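Local coordinates for protein GH3 beta-N-acetylglucosaminidase (Paenibacillaceae, PDB 6K5J) that hydrolyses terminal beta-linked N-acetylglucosamine residues, as a beta-N-acetylglucosaminidase of glycoside hydrolase family 3, at residues Q287-G292 / G319-E324; L105-D110 / S372-R377; E167-F172 / R222-V227. All coordinates share one frame; numbering follows the deposited sequence.

Along the chain, helix 102-108 comes first, but its partner in contact 2 follows only after 261 residues, when the end of helix 359-372 and strand 374-377 arrive, joining the N-terminal barrel-like domain to the six-stranded sheet that follows it. Contacts 3 and 1 both nest inside this long loop. They lie in series: helix 158-174 meets the approach to strand 226-229 in contact 3, and helix 281-291 then meets the turn before helix 323-339 in contact 1. Centres of contacts 1 and 2 stand about 45 Å apart, on opposite sides of the chain's centre, while those of contacts 2 and 3 are about 24 Å apart.

Contact 1. Residues Q287-G292 / G319-E324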
loop_
_atom_site.group_PDB
_atom_site.type_symbol
_atom_site.label_atom_id
_atom_site.label_comp_id
_atom_site.label_asym_id
_atom_site.label_seq_id
_atom_site.Cartn_x
_atom_site.Cartn_y
_atom_site.Cartn_z
ATOM N N GLN A 287 -0.568 5.400 25.242
ATOM C CA GLN A 287 0.573 6.253 24.940
ATOM C C GLN A 287 0.420 6.954 23.596
ATOM O O GLN A 287 0.907 8.080 23.428
ATOM C CB GLN A 287 1.858 5.437 24.973
ATOM C CG GLN A 287 2.430 5.282 26.368
ATOM C CD GLN A 287 3.610 4.346 26.403
ATOM O OE1 GLN A 287 3.522 3.233 26.923
ATOM N NE2 GLN A 287 4.725 4.788 25.846
ATOM N N ALA A 288 -0.255 6.312 22.636
ATOM C CA ALA A 288 -0.509 6.960 21.349
ATOM C C ALA A 288 -1.424 8.171 21.502
ATOM O O ALA A 288 -1.180 9.223 20.896
ATOM C CB ALA A 288 -1.115 5.952 20.373
ATOM N N VAL A 289 -2.492 8.046 22.284
ATOM C CA VAL A 289 -3.352 9.205 22.514
ATOM C C VAL A 289 -2.574 10.295 23.239
ATOM O O VAL A 289 -2.638 11.474 22.875
ATOM C CB VAL A 289 -4.618 8.799 23.293
ATOM C CG1 VAL A 289 -5.368 10.048 23.753
ATOM C CG2 VAL A 289 -5.521 7.905 22.423
ATOM N N GLU A 290 -1.788 9.911 24.250
ATOM C CA GLU A 290 -0.996 10.904 24.974
ATOM C C GLU A 290 -0.020 11.613 24.044
ATOM O O GLU A 290 0.235 12.812 24.197
ATOM C CB GLU A 290 -0.253 10.238 26.128
ATOM C CG GLU A 290 -1.166 9.814 27.274
ATOM C CD GLU A 290 -0.384 9.198 28.427
ATOM O OE1 GLU A 290 0.359 8.224 28.176
ATOM O OE2 GLU A 290 -0.493 9.697 29.569
ATOM N N ALA A 291 0.528 10.892 23.066
ATOM C CA ALA A 291 1.462 11.503 22.127
ATOM C C ALA A 291 0.780 12.456 21.155
ATOM O O ALA A 291 1.453 13.338 20.610
ATOM C CB ALA A 291 2.219 10.415 21.352
ATOM N N GLY A 292 -0.526 12.297 20.916
ATOM C CA GLY A 292 -1.243 13.196 20.032
ATOM C C GLY A 292 -2.145 12.540 18.999
ATOM O O GLY A 292 -2.821 13.244 18.247
ATOM N N GLY A 319 -7.400 9.505 35.526
ATOM C CA GLY A 319 -6.850 10.840 35.411
ATOM C C GLY A 319 -5.609 10.965 34.555
ATOM O O GLY A 319 -4.991 12.036 34.550
ATOM N N ARG A 320 -5.207 9.904 33.848
ATOM C CA ARG A 320 -4.012 9.979 33.013
ATOM C C ARG A 320 -4.256 10.727 31.715
ATOM O O ARG A 320 -3.343 11.385 31.208
ATOM C CB ARG A 320 -3.494 8.579 32.681
ATOM C CG ARG A 320 -2.793 7.873 33.812
ATOM C CD ARG A 320 -2.316 6.492 33.332
ATOM N NE ARG A 320 -1.326 6.622 32.260
ATOM C CZ ARG A 320 -0.898 5.613 31.503
ATOM N NH1 ARG A 320 -1.388 4.392 31.684
ATOM N NH2 ARG A 320 0.008 5.825 30.558
ATOM N N ILE A 321 -5.452 10.601 31.147
ATOM C CA ILE A 321 -5.861 11.340 29.957
ATOM C C ILE A 321 -7.032 12.227 30.350
ATOM O O ILE A 321 -7.994 11.754 30.969
ATOM C CB ILE A 321 -6.243 10.400 28.797
ATOM C CG1 ILE A 321 -5.025 9.567 28.356
ATOM C CG2 ILE A 321 -6.810 11.197 27.626
ATOM C CD1 ILE A 321 -5.364 8.476 27.288
ATOM N N SER A 322 -6.936 13.506 30.001
ATOM C CA SER A 322 -7.875 14.529 30.430
ATOM C C SER A 322 -9.139 14.535 29.576
ATOM O O SER A 322 -9.187 14.006 28.461
ATOM C CB SER A 322 -7.220 15.914 30.385
ATOM O OG SER A 322 -7.200 16.434 29.062
ATOM N N GLU A 323 -10.174 15.169 30.127
ATOM C CA GLU A 323 -11.450 15.288 29.434
ATOM C C GLU A 323 -11.311 16.097 28.154
ATOM O O GLU A 323 -11.849 15.713 27.109
ATOM C CB GLU A 323 -12.484 15.927 30.361
ATOM C CG GLU A 323 -13.802 16.261 29.666
ATOM C CD GLU A 323 -14.876 16.716 30.641
ATOM O OE1 GLU A 323 -14.542 16.960 31.821
ATOM O OE2 GLU A 323 -16.052 16.820 30.227
ATOM N N GLU A 324 -10.609 17.237 28.219
ATOM C CA GLU A 324 -10.383 18.031 27.015
ATOM C C GLU A 324 -9.644 17.220 25.953
ATOM O O GLU A 324 -9.978 17.288 24.765
ATOM C CB GLU A 324 -9.605 19.307 27.359
ATOM C CG GLU A 324 -9.316 20.236 26.165
ATOM C CD GLU A 324 -8.092 19.831 25.338
ATOM O OE1 GLU A 324 -7.124 19.251 25.893
ATOM O OE2 GLU A 324 -8.101 20.095 24.118
HETATM O O HOH W 1 0.260 8.608 31.908
#
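Val-289 and Ile-321 make the tight side of this contact, in the helical outer layer of the TIM-barrel-type N-terminal domain of family 3. CG1 of Val-289 lies 3.9 Å from CD1 of Ile-321, the two side chains crossing at about a right angle. Branched aliphatic residues suit this buried wedge, which Leu-312 and Val-316 of helix 302-317 help to line.

Toward solvent the contact becomes polar and looser. Long charged residues suit this side: Glu-290 rests its CG 4.0 Å from CG1 of Ile-321, and its extended chain carries the carboxylate on to the guanidinium of Arg-320. There OE1 and NH2 form a salt bridge, but the hydrogen bond within it is weak, 3.4 Å long with an angle of 129° at the hydrogen. The two charged planes stand 72° apart, and NH2 of Arg-320 also pairs with Glu-283. Were Glu-290 an alanine, Arg-320 would probably keep Glu-283 but lose both the weak bridge and its water link, leaving Ile-321 less covered.

One water repairs the poor direct fit, lying at the guanidinium edge, in its plane: it accepts from NE of Arg-320 at 2.6 Å and donates to OE2 of Glu-290 at 2.7 Å.

Contact 2. Residues L105-D110 / S372-R377; sequences LGAAGD and SITLLR
Ala-108 and Ser-372 bring the two backbones within 4.3 Å, CA to CA, where the last turn of helix 102-108 meets the short passage from helix 359-372 into strand 374-377. Such closeness suits small residues. The methyl of Ala-107 points at the other segment, its CB 3.5 Å from the carbonyl O of Ser-372 and 3.7 Å from OG1 of Thr-374. Beside it, N of Ala-108 passes 4.1 Å from CA of Ser-372.

No hydrogen bond joins the two segments directly, yet polar atoms around the methyl have partners. With OG1 anti to the carbonyl carbon, beside the backbone N (chi1 -56°), Thr-374 reaches back to donate to O of Ser-372 at 2.8 Å, in the carbonyl plane; the C=O...OG1 angle is 159°. That hydroxyl also bonds Tyr-503, while OG of Ser-372 bonds the carbonyl of Ala-104, just before Leu-105 on the helix. Serine and threonine suit this buried junction because their hydroxyls, on short side chains, lie close enough to the backbone to bond main-chain oxygens without adding bulk.

The contact joins the N-terminal domain to the edge strand of the mixed sheet that follows it in the chain. Tyr-503 touches both Ala-107 and Ser-372, and Asp-110 forms a salt bridge with Lys-371 of helix 359-372. Strand 374-377 pairs antiparallel with strand 499-501, a classic beta bulge placing Leu-376 and Arg-377 opposite Phe-499.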
loop_
_atom_site.group_PDB
_atom_site.type_symbol
_atom_site.label_atom_id
_atom_site.label_comp_id
_atom_site.label_asym_id
_atom_site.label_seq_id
_atom_site.Cartn_x
_atom_site.Cartn_y
_atom_site.Cartn_z
ATOM N N LEU A 105 3.592 4.638 -11.005
ATOM C CA LEU A 105 3.185 6.004 -11.320
ATOM C C LEU A 105 4.379 6.955 -11.294
ATOM O O LEU A 105 4.467 7.872 -12.119
ATOM C CB LEU A 105 2.105 6.472 -10.335
ATOM C CG LEU A 105 0.706 5.857 -10.521
ATOM C CD1 LEU A 105 -0.156 6.034 -9.258
ATOM C CD2 LEU A 105 0.014 6.473 -11.740
ATOM N N GLY A 106 5.297 6.760 -10.343
ATOM C CA GLY A 106 6.485 7.604 -10.278
ATOM C C GLY A 106 7.349 7.506 -11.522
ATOM O O GLY A 106 7.882 8.515 -11.998
ATOM N N ALA A 107 7.495 6.295 -12.071
ATOM C CA ALA A 107 8.292 6.126 -13.288
ATOM C C ALA A 107 7.639 6.779 -14.499
ATOM O O ALA A 107 8.342 7.196 -15.426
ATOM C CB ALA A 107 8.528 4.645 -13.578
ATOM N N ALA A 108 6.306 6.844 -14.536
ATOM C CA ALA A 108 5.640 7.588 -15.606
ATOM C C ALA A 108 5.811 9.098 -15.430
ATOM O O ALA A 108 5.792 9.844 -16.417
ATOM C CB ALA A 108 4.155 7.209 -15.661
ATOM N N GLY A 109 5.972 9.563 -14.191
ATOM C CA GLY A 109 6.390 10.924 -13.904
ATOM C C GLY A 109 5.312 11.984 -13.964
ATOM O O GLY A 109 5.640 13.174 -13.897
ATOM N N ASP A 110 4.039 11.605 -14.067
ATOM C CA ASP A 110 2.963 12.540 -14.406
ATOM C C ASP A 110 1.992 12.646 -13.235
ATOM O O ASP A 110 1.305 11.675 -12.905
ATOM C CB ASP A 110 2.256 12.076 -15.678
ATOM C CG ASP A 110 1.290 13.106 -16.232
ATOM O OD1 ASP A 110 0.846 13.997 -15.476
ATOM O OD2 ASP A 110 0.966 13.023 -17.436
ATOM N N SER A 372 5.089 3.880 -18.032
ATOM C CA SER A 372 5.819 3.516 -16.824
ATOM C C SER A 372 7.003 2.584 -17.080
ATOM O O SER A 372 8.058 2.758 -16.460
ATOM C CB SER A 372 4.836 2.872 -15.825
ATOM O OG SER A 372 5.462 2.499 -14.613
ATOM N N ILE A 373 6.866 1.614 -17.996
ATOM C CA ILE A 373 7.921 0.623 -18.222
ATOM C C ILE A 373 9.248 1.316 -18.486
ATOM O O ILE A 373 9.338 2.235 -19.309
ATOM C CB ILE A 373 7.557 -0.309 -19.394
ATOM C CG1 ILE A 373 6.146 -0.901 -19.203
ATOM C CG2 ILE A 373 8.642 -1.386 -19.538
ATOM C CD1 ILE A 373 5.990 -1.781 -17.954
ATOM N N THR A 374 10.290 0.850 -17.801
ATOM C CA THR A 374 11.592 1.499 -17.783
ATOM C C THR A 374 12.667 0.515 -18.219
ATOM O O THR A 374 12.626 -0.659 -17.854
ATOM C CB THR A 374 11.881 2.022 -16.371
ATOM O OG1 THR A 374 10.814 2.900 -15.982
ATOM C CG2 THR A 374 13.211 2.761 -16.314
ATOM N N LEU A 375 13.619 0.986 -19.018
ATOM C CA LEU A 375 14.757 0.181 -19.443
ATOM C C LEU A 375 15.982 0.659 -18.676
ATOM O O LEU A 375 16.407 1.804 -18.840
ATOM C CB LEU A 375 14.987 0.293 -20.954
ATOM C CG LEU A 375 16.185 -0.480 -21.548
ATOM C CD1 LEU A 375 16.168 -1.953 -21.131
ATOM C CD2 LEU A 375 16.196 -0.367 -23.064
ATOM N N LEU A 376 16.544 -0.207 -17.841
ATOM C CA LEU A 376 17.697 0.166 -17.031
ATOM C C LEU A 376 19.020 -0.249 -17.649
ATOM O O LEU A 376 20.046 0.387 -17.381
ATOM C CB LEU A 376 17.590 -0.455 -15.630
ATOM C CG LEU A 376 16.660 0.214 -14.613
ATOM C CD1 LEU A 376 15.226 -0.071 -14.946
ATOM C CD2 LEU A 376 16.972 -0.309 -13.209
ATOM N N ARG A 377 19.029 -1.284 -18.483
ATOM C CA ARG A 377 20.282 -1.795 -19.018
ATOM C C ARG A 377 19.978 -2.527 -20.314
ATOM O O ARG A 377 18.995 -3.258 -20.390
ATOM C CB ARG A 377 20.967 -2.740 -18.016
ATOM C CG ARG A 377 22.267 -3.348 -18.528
ATOM C CD ARG A 377 22.815 -4.409 -17.584
ATOM N NE ARG A 377 23.211 -3.848 -16.305
ATOM C CZ ARG A 377 23.427 -4.564 -15.211
ATOM N NH1 ARG A 377 23.281 -5.884 -15.237
ATOM N NH2 ARG A 377 23.792 -3.961 -14.091
#

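Contact 3. Residues E167-F172 / R222-V227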
loop_
_atom_site.group_PDB
_atom_site.type_symbol
_atom_site.label_atom_id
_atom_site.label_comp_id
_atom_site.label_asym_id
_atom_site.label_seq_id
_atom_site.Cartn_x
_atom_site.Cartn_y
_atom_site.Cartn_z
ATOM N N GLU A 167 -1.605 14.972 -5.518
ATOM C CA GLU A 167 -2.655 14.713 -6.495
ATOM C C GLU A 167 -3.408 13.427 -6.179
ATOM O O GLU A 167 -4.615 13.343 -6.438
ATOM C CB GLU A 167 -2.057 14.667 -7.901
ATOM C CG GLU A 167 -1.843 16.081 -8.484
ATOM C CD GLU A 167 -3.154 16.857 -8.552
ATOM O OE1 GLU A 167 -3.930 16.606 -9.494
ATOM O OE2 GLU A 167 -3.423 17.699 -7.666
ATOM N N ALA A 168 -2.724 12.416 -5.634
ATOM C CA ALA A 168 -3.435 11.214 -5.201
ATOM C C ALA A 168 -4.407 11.534 -4.075
ATOM O O ALA A 168 -5.548 11.051 -4.075
ATOM C CB ALA A 168 -2.443 10.128 -4.769
ATOM N N VAL A 169 -3.967 12.331 -3.098
ATOM C CA VAL A 169 -4.863 12.794 -2.033
ATOM C C VAL A 169 -6.104 13.444 -2.626
ATOM O O VAL A 169 -7.238 13.152 -2.221
ATOM C CB VAL A 169 -4.131 13.770 -1.094
ATOM C CG1 VAL A 169 -5.143 14.447 -0.157
ATOM C CG2 VAL A 169 -3.074 13.027 -0.283
ATOM N N ARG A 170 -5.904 14.352 -3.586
ATOM C CA ARG A 170 -7.039 15.050 -4.190
ATOM C C ARG A 170 -7.965 14.090 -4.938
ATOM O O ARG A 170 -9.191 14.227 -4.875
ATOM C CB ARG A 170 -6.538 16.150 -5.127
ATOM C CG ARG A 170 -7.627 17.114 -5.597
ATOM C CD ARG A 170 -7.019 18.344 -6.279
ATOM N NE ARG A 170 -6.420 18.007 -7.565
ATOM C CZ ARG A 170 -7.093 17.947 -8.708
ATOM N NH1 ARG A 170 -8.399 18.198 -8.723
ATOM N NH2 ARG A 170 -6.465 17.633 -9.833
ATOM N N GLY A 171 -7.400 13.122 -5.664
ATOM C CA GLY A 171 -8.242 12.152 -6.357
ATOM C C GLY A 171 -9.080 11.310 -5.411
ATOM O O GLY A 171 -10.258 11.048 -5.675
ATOM N N PHE A 172 -8.484 10.862 -4.296
ATOM C CA PHE A 172 -9.257 10.133 -3.291
ATOM C C PHE A 172 -10.360 11.018 -2.714
ATOM O O PHE A 172 -11.527 10.615 -2.649
ATOM C CB PHE A 172 -8.355 9.641 -2.149
ATOM C CG PHE A 172 -7.421 8.512 -2.524
ATOM C CD1 PHE A 172 -7.867 7.417 -3.253
ATOM C CD2 PHE A 172 -6.093 8.544 -2.114
ATOM C CE1 PHE A 172 -7.006 6.389 -3.577
ATOM C CE2 PHE A 172 -5.206 7.521 -2.449
ATOM C CZ PHE A 172 -5.664 6.448 -3.185
ATOM N N ARG A 222 -2.228 21.520 1.418
ATOM C CA ARG A 222 -3.333 21.482 0.470
ATOM C C ARG A 222 -4.614 20.915 1.059
ATOM O O ARG A 222 -5.674 21.056 0.442
ATOM C CB ARG A 222 -2.937 20.686 -0.777
ATOM C CG ARG A 222 -1.986 21.460 -1.676
ATOM C CD ARG A 222 -1.201 20.541 -2.593
ATOM N NE ARG A 222 -0.286 21.300 -3.447
ATOM C CZ ARG A 222 0.882 21.799 -3.047
ATOM N NH1 ARG A 222 1.299 21.620 -1.799
ATOM N NH2 ARG A 222 1.642 22.478 -3.900
ATOM N N GLY A 223 -4.549 20.293 2.230
ATOM C CA GLY A 223 -5.735 19.742 2.848
ATOM C C GLY A 223 -5.788 18.233 2.741
ATOM O O GLY A 223 -6.109 17.703 1.673
ATOM N N VAL A 224 -5.454 17.525 3.822
ATOM C CA VAL A 224 -5.505 16.064 3.834
ATOM C C VAL A 224 -6.307 15.609 5.052
ATOM O O VAL A 224 -6.133 16.129 6.160
ATOM C CB VAL A 224 -4.094 15.433 3.820
ATOM C CG1 VAL A 224 -3.287 15.842 5.054
ATOM C CG2 VAL A 224 -4.187 13.895 3.687
ATOM N N ASP A 225 -7.192 14.635 4.839
ATOM C CA ASP A 225 -8.145 14.249 5.877
ATOM C C ASP A 225 -7.476 13.565 7.058
ATOM O O ASP A 225 -7.940 13.714 8.192
ATOM C CB ASP A 225 -9.218 13.325 5.299
ATOM C CG ASP A 225 -10.268 14.073 4.502
ATOM O OD1 ASP A 225 -10.292 15.327 4.552
ATOM O OD2 ASP A 225 -11.065 13.406 3.823
ATOM N N ALA A 226 -6.406 12.803 6.823
ATOM C CA ALA A 226 -5.797 12.039 7.902
ATOM C C ALA A 226 -4.325 11.807 7.598
ATOM O O ALA A 226 -3.889 11.869 6.446
ATOM C CB ALA A 226 -6.537 10.707 8.134
ATOM N N VAL A 227 -3.558 11.594 8.671
ATOM C CA VAL A 227 -2.141 11.246 8.629
ATOM C C VAL A 227 -1.951 10.011 9.513
ATOM O O VAL A 227 -2.416 9.991 10.660
ATOM C CB VAL A 227 -1.259 12.419 9.120
ATOM C CG1 VAL A 227 0.228 12.028 9.191
ATOM C CG2 VAL A 227 -1.445 13.660 8.228
#
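Val-169 carries CG1 anti to its backbone N (chi1 169°), and Val-224 places CG2 likewise while CG1 sits between N and the carbonyl carbon (chi1 61°); these settings bring CG1 of Val-169 to 4.0 Å from CG2 of Val-224. The side chains cross at about a right angle in the TIM-barrel-type N-terminal domain, where helix 158-174 packs against the loop leading into strand 226-229. Strand 178-184, which follows the helix, lies next to and parallel with strand 226-229 in the sheet.

Only Val-169 reaches across from the helix. Its CG1 also lies 3.9 Å from O of Gly-223, a carbonyl bonded by Gln-173 one turn further on. Valine fits this buried place because its branched head fills the space between helix and strand layer, touching Val-181 and Pro-136 as well. At Gly-223 the backbone angles would jam a CB against the preceding carbonyl, which explains the glycine where helix 213-222 ends.

Away from Val-169, where both side chains touch Tyr-115 of helix 111-127, Glu-167 and Arg-170 pair within one turn. The guanidinium takes the carboxylate side-on: NH2 of Arg-170 donates to OE1 of Glu-167 at 2.8 Å on its syn lone pair, and NE donates to OE2 at 3.0 Å, nearly straight at 172°.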